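Local coordinates for outer membrane protein YopM (Yersinia pestis, PDB 1G9U) that probably acts as a secreted effector that alters host cell physiology and so helps the bacterium survive in host tissues, at residues Lys156-Asp161 with Glu176-Gly181; Leu275-Thr280 with Leu295-Tyr300; Leu342-Asn347 with Leu362-Asn367. All blocks are in the same frame, centred on the assembly; numbering follows the deposited sequence.

Contact 1 of 3, residues Lys156-Asp161 with Glu176-Gly181; sequences KIIDVD and EFIAAG
Ile-157 and Phe-177 meet on one face of a parallel pair of short strands, 157-159 and 177-179. These strands belong to neighbouring leucine-rich repeats, LRR 5 and LRR 6. Their axes run 4.9 Å apart and almost exactly parallel. The Phe-177 ring runs on along the strand, and only its CD1 corner comes near Ile-157, 3.7 Å from Ile-157 CG2. The two side chains are skewed to each other rather than aligned. With CG anti to the backbone N (chi1 169°), the ring is carried slightly away from Ile-157, and Tyr-201 of the next strand meets it. Asp-159 and Ala-179 continue this face.

Ile-158 and Ile-178 point to the other face, which is buried. They lie side by side and point the same way, Ile-158 CG2 against Ile-178 CD1 at 4.1 Å. Past the strands, Val-160 CG2 rests on the methyl of Ala-180. Lys-156 and Glu-176 also run alongside each other at the start of the pair. They touch through Lys-156 CG and Glu-176 OE1, while the amine stays 5.4 Å from OE2, counted from Lys-156 NZ to Glu-176 OE2.

The backbones join by regular parallel bonds: Phe-177 N to Lys-156 O, Ile-158 N to Phe-177 O, Ala-179 N to Ile-158 O and Val-160 N to Ala-179 O. Leu-136 and Val-138 of the preceding repeat bond to the far edge of 157-159, which continues the solenoid.

Two aspartates organise the exit from the strands. Asp-159 OD1 accepts the backbone N of Asp-161 at 2.9 Å, an Asx turn. Asp-161 carries its carboxylate across to the next repeat. There OD2 lies 3.4 Å from Ala-179 CB and accepts Gly-181 N at 2.9 Å, on the anti side and 18° out of the carboxylate plane.

Contact 2 of 3, residues Leu275-Thr280 with Leu295-Tyr300; sequences LPQSLT and LPPNLY. With ACT (acetate ion), chain H.
Segments 275-280 and 295-300 each make a type I beta turn, Pro-276 to Leu-279 and Pro-296 to Leu-299, and Tyr-300 N bonds to Thr-280 O at 2.7 Å where the two come together. The Pro-296 ring packs against the first turn. Its CB sits 3.4 Å from Pro-276 O, its CG touches Leu-279 CB, and its CD meets Leu-275 CD1. Beside it, Gln-277 CG packs on Pro-297 CD at 3.6 Å.

Asn-298 reaches back to the first turn. Its ND2 donates to Gln-277 O at 2.9 Å, with the oxygen 25° out of the amide plane. These are the proline-rich loops that lead into strands 281-283 and 301-303 of the leucine-rich repeat solenoid, so the same turn recurs one repeat on. Ser-278 OG bonds to Leu-259 O of the preceding loop.

Thr-280 carries the other end. Its OG1 is anti to the backbone N (chi1 -151°), which brings it over one face of the Tyr-300 ring, 3.0 Å from CD2 of Tyr-300. The same hydroxyl donates to Asn-298 O at 3.1 Å. Leu-299 CD1 presses on Thr-280 C. Tyr-300 OH bonds to Gln-57 of the second subunit. An acetate, probably from the crystallisation liquor, takes a weak bond from Ser-278 N through its OXT, 3.0 Å away.

Contact 3 of 3, residues Leu342-Asn347 with Leu362-Asn367; sequences LIASFN and LHVEYN
Ala-344 O is gripped by two asparagine side chains. Asn-367 ND2 comes across from the next repeat at 2.9 Å, and Asn-347 ND2 from its own segment at 3.1 Å. They reach the oxygen from opposite faces of its carbonyl plane. Both amides are turned so that the oxygen lies in or close to the amide plane, 0° out for Asn-347 and 12° for Asn-367.

Backbone bonds flank this point: His-363 N to Leu-342 O, Ala-344 N to His-363 O and Phe-346 N to Glu-365 O. On the buried face, Leu-342 CD2 meets Leu-362 CD1 at 3.8 Å. On the other face Ile-343 CD1 touches His-363 CB at 3.9 Å.

This is the stacking of leucine-rich repeats: a short parallel strand pair, then asparagines at equivalent places in LRR 14 and LRR 15. The asparagine row continues along the solenoid, since Asn-347 ND2 also bonds to Val-324 O of the preceding repeat. Further partners hold the asparagines: Asn-347 OD1 accepts Leu-329 N, and Asn-367 OD1 accepts Leu-349 N.

Just before each asparagine comes an aromatic: the rings of Phe-346 and Tyr-366 run side by side, centroids 4.9 Å apart and planes at 23°. They are slid so far that they barely overlap, meeting at Phe-346 CZ and Tyr-366 CD2, 3.3 Å apart. Tyr-366 CB sits over the Phe-346 face, 4.2 Å from its ring centroid. Phe-346 lies close to Asn-326, a ligand of a calcium site. His-363 NE2 is bonded to Asp-381 OD1, and a mercury ion lies about 2 Å from the histidine side chain.

From the N terminus, the chain meets the three contacts in series; none nests in or crosses another. Each joins segments separated by 14 residues and so closes about one turn of the solenoid. Contact 1 ties strand 157-159 to strand 177-179. Contact 2 closes next, between the loops before strands 281-283 and 301-303, where a second subunit also touches. Contact 3 comes last and binds strand 341-343 to strand 361-363, near the C-terminal end of the modelled chain. Centres of contacts 1 and 2 are 29 Å apart, those of 2 and 3 24 Å, and those of 1 and 3 39 Å. No two contacts touch.

Contact 1 of 3, residues Lys156-Asp161 with Glu176-Gly181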
loop_
_atom_site.group_PDB
_atom_site.type_symbol
_atom_site.label_atom_id
_atom_site.label_comp_id
_atom_site.label_asym_id
_atom_site.label_seq_id
_atom_site.Cartn_x
_atom_site.Cartn_y
_atom_site.Cartn_z
ATOM N N LYS A 156 -38.417 -11.920 -8.953
ATOM C CA LYS A 156 -37.469 -12.094 -10.034
ATOM C C LYS A 156 -36.030 -11.975 -9.547
ATOM O O LYS A 156 -35.178 -12.741 -9.962
ATOM C CB LYS A 156 -37.716 -10.978 -11.066
ATOM C CG LYS A 156 -38.830 -11.430 -12.022
ATOM C CD LYS A 156 -39.616 -10.318 -12.672
ATOM C CE LYS A 156 -41.110 -10.648 -12.671
ATOM N NZ LYS A 156 -41.374 -12.057 -13.089
ATOM N N ILE A 157 -35.854 -10.993 -8.677
ATOM C CA ILE A 157 -34.576 -10.639 -8.113
ATOM C C ILE A 157 -34.608 -10.524 -6.594
ATOM O O ILE A 157 -35.413 -9.820 -6.003
ATOM C CB ILE A 157 -34.093 -9.258 -8.583
ATOM C CG1 ILE A 157 -33.997 -9.138 -10.098
ATOM C CG2 ILE A 157 -32.776 -8.969 -7.892
ATOM C CD1 ILE A 157 -34.100 -7.676 -10.497
ATOM N N ILE A 158 -33.675 -11.263 -6.005
ATOM C CA ILE A 158 -33.594 -11.268 -4.561
ATOM C C ILE A 158 -32.158 -10.907 -4.181
ATOM O O ILE A 158 -31.203 -11.527 -4.640
ATOM C CB ILE A 158 -33.921 -12.639 -3.961
ATOM C CG1 ILE A 158 -35.362 -13.118 -4.067
ATOM C CG2 ILE A 158 -33.442 -12.639 -2.502
ATOM C CD1 ILE A 158 -35.578 -14.565 -3.650
ATOM N N ASP A 159 -31.970 -9.902 -3.328
ATOM C CA ASP A 159 -30.603 -9.649 -2.903
ATOM C C ASP A 159 -30.558 -9.693 -1.392
ATOM O O ASP A 159 -31.050 -8.752 -0.779
ATOM C CB ASP A 159 -30.087 -8.300 -3.355
ATOM C CG ASP A 159 -28.703 -7.913 -2.863
ATOM O OD1 ASP A 159 -27.998 -8.602 -2.077
ATOM O OD2 ASP A 159 -28.287 -6.829 -3.344
ATOM N N VAL A 160 -29.996 -10.703 -0.767
ATOM C CA VAL A 160 -29.863 -10.594 0.692
ATOM C C VAL A 160 -28.424 -10.739 1.172
ATOM O O VAL A 160 -28.075 -11.305 2.230
ATOM C CB VAL A 160 -30.756 -11.701 1.262
ATOM C CG1 VAL A 160 -32.186 -11.463 0.846
ATOM C CG2 VAL A 160 -30.310 -13.046 0.717
ATOM N N ASP A 161 -27.535 -10.189 0.348
ATOM C CA ASP A 161 -26.107 -10.138 0.615
ATOM C C ASP A 161 -25.765 -9.519 1.972
ATOM O O ASP A 161 -26.336 -8.483 2.341
ATOM C CB ASP A 161 -25.374 -9.217 -0.367
ATOM C CG ASP A 161 -24.915 -9.708 -1.690
ATOM O OD1 ASP A 161 -24.522 -8.865 -2.524
ATOM O OD2 ASP A 161 -24.918 -10.922 -1.976
ATOM N N GLU A 176 -35.047 -14.942 -11.132
ATOM C CA GLU A 176 -34.036 -14.847 -12.174
ATOM C C GLU A 176 -32.648 -14.639 -11.594
ATOM O O GLU A 176 -31.583 -14.972 -12.110
ATOM C CB GLU A 176 -34.417 -13.659 -13.078
ATOM C CG GLU A 176 -35.477 -14.165 -14.049
ATOM C CD GLU A 176 -36.210 -13.089 -14.831
ATOM O OE1 GLU A 176 -36.033 -11.908 -14.454
ATOM O OE2 GLU A 176 -36.954 -13.457 -15.780
ATOM N N PHE A 177 -32.546 -13.964 -10.456
ATOM C CA PHE A 177 -31.218 -13.597 -9.997
ATOM C C PHE A 177 -31.174 -13.758 -8.490
ATOM O O PHE A 177 -32.047 -13.235 -7.782
ATOM C CB PHE A 177 -30.969 -12.121 -10.277
ATOM C CG PHE A 177 -29.737 -11.478 -9.638
ATOM C CD1 PHE A 177 -29.627 -10.893 -8.389
ATOM C CD2 PHE A 177 -28.568 -11.448 -10.396
ATOM C CE1 PHE A 177 -28.451 -10.340 -7.921
ATOM C CE2 PHE A 177 -27.398 -10.870 -9.966
ATOM C CZ PHE A 177 -27.318 -10.286 -8.723
ATOM N N ILE A 178 -30.102 -14.330 -7.969
ATOM C CA ILE A 178 -30.078 -14.222 -6.513
ATOM C C ILE A 178 -28.621 -14.025 -6.083
ATOM O O ILE A 178 -27.713 -14.593 -6.679
ATOM C CB ILE A 178 -30.717 -15.381 -5.759
ATOM C CG1 ILE A 178 -30.604 -15.181 -4.239
ATOM C CG2 ILE A 178 -30.170 -16.718 -6.217
ATOM C CD1 ILE A 178 -31.440 -16.123 -3.416
ATOM N N ALA A 179 -28.496 -13.156 -5.103
ATOM C CA ALA A 179 -27.236 -12.773 -4.478
ATOM C C ALA A 179 -27.401 -13.077 -2.995
ATOM O O ALA A 179 -28.269 -12.465 -2.349
ATOM C CB ALA A 179 -26.959 -11.291 -4.701
ATOM N N ALA A 180 -26.647 -14.017 -2.459
ATOM C CA ALA A 180 -26.821 -14.306 -1.025
ATOM C C ALA A 180 -25.422 -14.446 -0.439
ATOM O O ALA A 180 -25.101 -15.250 0.428
ATOM C CB ALA A 180 -27.632 -15.573 -0.911
ATOM N N GLY A 181 -24.536 -13.652 -1.035
ATOM C CA GLY A 181 -23.131 -13.724 -0.639
ATOM C C GLY A 181 -22.974 -13.205 0.766
ATOM O O GLY A 181 -23.779 -12.460 1.326
#

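Contact 2 of 3, residues Leu275-Thr280 with Leu295-Tyr300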
loop_
_atom_site.group_PDB
_atom_site.type_symbol
_atom_site.label_atom_id
_atom_site.label_comp_id
_atom_site.label_asym_id
_atom_site.label_seq_id
_atom_site.Cartn_x
_atom_site.Cartn_y
_atom_site.Cartn_z
ATOM N N LEU A 275 -10.009 -26.502 -22.011
ATOM C CA LEU A 275 -10.638 -25.199 -21.967
ATOM C C LEU A 275 -11.348 -24.855 -23.270
ATOM O O LEU A 275 -10.800 -24.936 -24.362
ATOM C CB LEU A 275 -9.561 -24.127 -21.673
ATOM C CG LEU A 275 -8.795 -24.436 -20.376
ATOM C CD1 LEU A 275 -7.624 -23.493 -20.269
ATOM C CD2 LEU A 275 -9.744 -24.355 -19.183
ATOM N N PRO A 276 -12.598 -24.463 -23.091
ATOM C CA PRO A 276 -13.438 -24.056 -24.194
ATOM C C PRO A 276 -12.801 -22.994 -25.050
ATOM O O PRO A 276 -12.225 -21.993 -24.619
ATOM C CB PRO A 276 -14.615 -23.394 -23.423
ATOM C CG PRO A 276 -14.750 -24.326 -22.263
ATOM C CD PRO A 276 -13.305 -24.432 -21.794
ATOM N N GLN A 277 -13.022 -23.137 -26.356
ATOM C CA GLN A 277 -12.466 -22.083 -27.216
ATOM C C GLN A 277 -13.123 -20.745 -26.997
ATOM O O GLN A 277 -12.650 -19.713 -27.508
ATOM C CB GLN A 277 -12.676 -22.620 -28.626
ATOM C CG GLN A 277 -11.320 -22.783 -29.308
ATOM C CD GLN A 277 -10.999 -24.226 -29.592
ATOM O OE1 GLN A 277 -9.909 -24.691 -29.255
ATOM N NE2 GLN A 277 -11.982 -24.868 -30.211
ATOM N N SER A 278 -14.232 -20.663 -26.266
ATOM C CA SER A 278 -14.896 -19.387 -26.018
ATOM C C SER A 278 -14.302 -18.626 -24.828
ATOM O O SER A 278 -14.793 -17.541 -24.477
ATOM C CB SER A 278 -16.381 -19.611 -25.624
ATOM O OG SER A 278 -16.353 -20.584 -24.588
ATOM N N LEU A 279 -13.323 -19.262 -24.174
ATOM C CA LEU A 279 -12.845 -18.665 -22.931
ATOM C C LEU A 279 -12.091 -17.380 -23.224
ATOM O O LEU A 279 -11.270 -17.340 -24.141
ATOM C CB LEU A 279 -11.950 -19.613 -22.171
ATOM C CG LEU A 279 -11.841 -19.326 -20.668
ATOM C CD1 LEU A 279 -13.107 -19.642 -19.898
ATOM C CD2 LEU A 279 -10.678 -20.177 -20.158
ATOM N N THR A 280 -12.373 -16.348 -22.424
ATOM C CA THR A 280 -11.724 -15.067 -22.792
ATOM C C THR A 280 -11.082 -14.380 -21.605
ATOM O O THR A 280 -10.240 -13.471 -21.723
ATOM C CB THR A 280 -12.879 -14.381 -23.560
ATOM O OG1 THR A 280 -12.402 -13.497 -24.551
ATOM C CG2 THR A 280 -13.726 -13.576 -22.612
ATOM N N LEU A 295 -3.360 -22.263 -24.220
ATOM C CA LEU A 295 -4.527 -21.511 -23.829
ATOM C C LEU A 295 -5.429 -21.436 -25.047
ATOM O O LEU A 295 -4.889 -21.611 -26.153
ATOM C CB LEU A 295 -3.944 -20.163 -23.358
ATOM C CG LEU A 295 -2.953 -20.437 -22.197
ATOM C CD1 LEU A 295 -2.397 -19.187 -21.559
ATOM C CD2 LEU A 295 -3.695 -21.199 -21.101
ATOM N N PRO A 296 -6.720 -21.228 -24.924
ATOM C CA PRO A 296 -7.621 -21.135 -26.098
ATOM C C PRO A 296 -7.308 -19.880 -26.904
ATOM O O PRO A 296 -6.768 -18.927 -26.313
ATOM C CB PRO A 296 -9.003 -21.142 -25.442
ATOM C CG PRO A 296 -8.749 -20.468 -24.128
ATOM C CD PRO A 296 -7.439 -21.032 -23.651
ATOM N N PRO A 297 -7.550 -19.766 -28.212
ATOM C CA PRO A 297 -6.991 -18.675 -29.022
ATOM C C PRO A 297 -7.650 -17.308 -28.968
ATOM O O PRO A 297 -7.063 -16.413 -29.591
ATOM C CB PRO A 297 -7.095 -19.215 -30.463
ATOM C CG PRO A 297 -8.250 -20.144 -30.431
ATOM C CD PRO A 297 -8.418 -20.647 -29.019
ATOM N N ASN A 298 -8.750 -17.107 -28.271
ATOM C CA ASN A 298 -9.477 -15.877 -28.020
ATOM C C ASN A 298 -9.307 -15.331 -26.608
ATOM O O ASN A 298 -9.987 -14.399 -26.181
ATOM C CB ASN A 298 -11.001 -16.096 -28.157
ATOM C CG ASN A 298 -11.334 -16.689 -29.517
ATOM O OD1 ASN A 298 -10.755 -16.213 -30.494
ATOM N ND2 ASN A 298 -12.209 -17.686 -29.509
ATOM N N LEU A 299 -8.449 -15.980 -25.823
ATOM C CA LEU A 299 -8.273 -15.473 -24.461
ATOM C C LEU A 299 -7.797 -14.026 -24.490
ATOM O O LEU A 299 -6.862 -13.627 -25.204
ATOM C CB LEU A 299 -7.248 -16.383 -23.799
ATOM C CG LEU A 299 -7.094 -16.189 -22.293
ATOM C CD1 LEU A 299 -8.447 -16.520 -21.658
ATOM C CD2 LEU A 299 -5.924 -17.003 -21.764
ATOM N N TYR A 300 -8.473 -13.148 -23.745
ATOM C CA TYR A 300 -8.005 -11.775 -23.682
ATOM C C TYR A 300 -7.214 -11.520 -22.399
ATOM O O TYR A 300 -6.413 -10.579 -22.320
ATOM C CB TYR A 300 -9.150 -10.761 -23.621
ATOM C CG TYR A 300 -9.992 -10.770 -24.872
ATOM C CD1 TYR A 300 -9.370 -10.863 -26.118
ATOM C CD2 TYR A 300 -11.382 -10.686 -24.776
ATOM C CE1 TYR A 300 -10.147 -10.875 -27.256
ATOM C CE2 TYR A 300 -12.165 -10.689 -25.915
ATOM C CZ TYR A 300 -11.523 -10.790 -27.141
ATOM O OH TYR A 300 -12.290 -10.769 -28.280
HETATM C C ACT H . -16.220 -23.497 -28.015
HETATM O O ACT H . -15.713 -24.312 -28.906
HETATM O OXT ACT H . -15.667 -23.219 -26.891
HETATM C CH3 ACT H . -17.499 -22.764 -28.198
#

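Contact 3 of 3, residues Leu342-Asn347 with Leu362-Asn367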
loop_
_atom_site.group_PDB
_atom_site.type_symbol
_atom_site.label_atom_id
_atom_site.label_comp_id
_atom_site.label_asym_id
_atom_site.label_seq_id
_atom_site.Cartn_x
_atom_site.Cartn_y
_atom_site.Cartn_z
ATOM N N LEU A 342 1.249 -5.747 -19.494
ATOM C CA LEU A 342 2.199 -6.791 -19.159
ATOM C C LEU A 342 2.710 -6.573 -17.729
ATOM O O LEU A 342 3.439 -5.615 -17.434
ATOM C CB LEU A 342 3.357 -6.900 -20.141
ATOM C CG LEU A 342 4.357 -8.006 -19.753
ATOM C CD1 LEU A 342 3.703 -9.374 -19.895
ATOM C CD2 LEU A 342 5.646 -7.953 -20.562
ATOM N N ILE A 343 2.220 -7.504 -16.893
ATOM C CA ILE A 343 2.576 -7.530 -15.465
ATOM C C ILE A 343 3.416 -8.794 -15.250
ATOM O O ILE A 343 2.905 -9.923 -15.300
ATOM C CB ILE A 343 1.380 -7.441 -14.520
ATOM C CG1 ILE A 343 0.279 -6.410 -14.849
ATOM C CG2 ILE A 343 1.813 -7.229 -13.066
ATOM C CD1 ILE A 343 0.771 -5.061 -15.257
ATOM N N ALA A 344 4.729 -8.579 -15.067
ATOM C CA ALA A 344 5.670 -9.690 -14.964
ATOM C C ALA A 344 6.721 -9.457 -13.878
ATOM O O ALA A 344 7.778 -10.083 -13.852
ATOM C CB ALA A 344 6.309 -9.992 -16.288
ATOM N N SER A 345 6.260 -8.581 -12.988
ATOM C CA SER A 345 6.938 -8.287 -11.748
ATOM C C SER A 345 7.282 -9.554 -10.969
ATOM O O SER A 345 6.578 -10.575 -10.998
ATOM C CB SER A 345 5.991 -7.390 -10.919
ATOM O OG SER A 345 6.313 -6.045 -11.214
ATOM N N PHE A 346 8.354 -9.510 -10.191
ATOM C CA PHE A 346 8.849 -10.601 -9.371
ATOM C C PHE A 346 9.060 -11.917 -10.097
ATOM O O PHE A 346 8.508 -12.983 -9.757
ATOM C CB PHE A 346 7.948 -10.908 -8.146
ATOM C CG PHE A 346 7.769 -9.658 -7.295
ATOM C CD1 PHE A 346 8.674 -9.331 -6.312
ATOM C CD2 PHE A 346 6.688 -8.827 -7.556
ATOM C CE1 PHE A 346 8.492 -8.167 -5.558
ATOM C CE2 PHE A 346 6.523 -7.682 -6.821
ATOM C CZ PHE A 346 7.437 -7.333 -5.841
ATOM N N ASN A 347 9.924 -11.856 -11.101
ATOM C CA ASN A 347 10.304 -13.144 -11.714
ATOM C C ASN A 347 11.833 -13.142 -11.812
ATOM O O ASN A 347 12.498 -12.295 -11.199
ATOM C CB ASN A 347 9.658 -13.334 -13.077
ATOM C CG ASN A 347 8.273 -13.952 -12.972
ATOM O OD1 ASN A 347 8.152 -15.143 -12.689
ATOM N ND2 ASN A 347 7.291 -13.081 -13.187
ATOM N N LEU A 362 3.316 -1.496 -18.633
ATOM C CA LEU A 362 4.475 -2.347 -18.441
ATOM C C LEU A 362 4.928 -2.337 -16.976
ATOM O O LEU A 362 5.310 -1.274 -16.536
ATOM C CB LEU A 362 5.713 -2.032 -19.267
ATOM C CG LEU A 362 6.830 -3.063 -19.019
ATOM C CD1 LEU A 362 6.468 -4.421 -19.595
ATOM C CD2 LEU A 362 8.128 -2.638 -19.682
ATOM N N HIS A 363 4.776 -3.489 -16.328
ATOM C CA HIS A 363 5.194 -3.526 -14.935
ATOM C C HIS A 363 6.125 -4.734 -14.844
ATOM O O HIS A 363 5.703 -5.882 -14.858
ATOM C CB HIS A 363 4.101 -3.598 -13.879
ATOM C CG HIS A 363 3.289 -2.347 -13.693
ATOM N ND1 HIS A 363 2.208 -2.268 -12.824
ATOM C CD2 HIS A 363 3.368 -1.141 -14.310
ATOM C CE1 HIS A 363 1.673 -1.069 -12.906
ATOM N NE2 HIS A 363 2.362 -0.369 -13.785
ATOM N N VAL A 364 7.417 -4.411 -14.784
ATOM C CA VAL A 364 8.319 -5.552 -14.724
ATOM C C VAL A 364 9.409 -5.324 -13.674
ATOM O O VAL A 364 10.548 -5.691 -13.904
ATOM C CB VAL A 364 8.863 -5.837 -16.138
ATOM C CG1 VAL A 364 9.801 -4.722 -16.509
ATOM C CG2 VAL A 364 9.637 -7.141 -16.140
ATOM N N GLU A 365 9.033 -4.792 -12.540
ATOM C CA GLU A 365 9.710 -4.443 -11.313
ATOM C C GLU A 365 10.180 -5.723 -10.634
ATOM O O GLU A 365 9.544 -6.774 -10.679
ATOM C CB GLU A 365 8.814 -3.586 -10.413
ATOM C CG GLU A 365 7.386 -3.471 -10.959
ATOM C CD GLU A 365 6.285 -3.455 -9.925
ATOM O OE1 GLU A 365 6.546 -3.069 -8.760
ATOM O OE2 GLU A 365 5.116 -3.794 -10.230
ATOM N N TYR A 366 11.376 -5.628 -10.051
ATOM C CA TYR A 366 12.028 -6.736 -9.401
ATOM C C TYR A 366 12.218 -7.986 -10.240
ATOM O O TYR A 366 11.724 -9.046 -9.850
ATOM C CB TYR A 366 11.263 -7.119 -8.137
ATOM C CG TYR A 366 11.087 -5.945 -7.186
ATOM C CD1 TYR A 366 12.154 -5.429 -6.464
ATOM C CD2 TYR A 366 9.839 -5.377 -6.967
ATOM C CE1 TYR A 366 11.950 -4.376 -5.593
ATOM C CE2 TYR A 366 9.609 -4.323 -6.115
ATOM C CZ TYR A 366 10.697 -3.825 -5.426
ATOM O OH TYR A 366 10.516 -2.772 -4.558
ATOM N N ASN A 367 12.954 -7.871 -11.328
ATOM C CA ASN A 367 13.446 -8.949 -12.168
ATOM C C ASN A 367 14.935 -8.608 -12.327
ATOM O O ASN A 367 15.215 -7.395 -12.354
ATOM C CB ASN A 367 12.851 -9.040 -13.574
ATOM C CG ASN A 367 11.524 -9.776 -13.530
ATOM O OD1 ASN A 367 11.502 -10.993 -13.643
ATOM N ND2 ASN A 367 10.442 -9.029 -13.361
#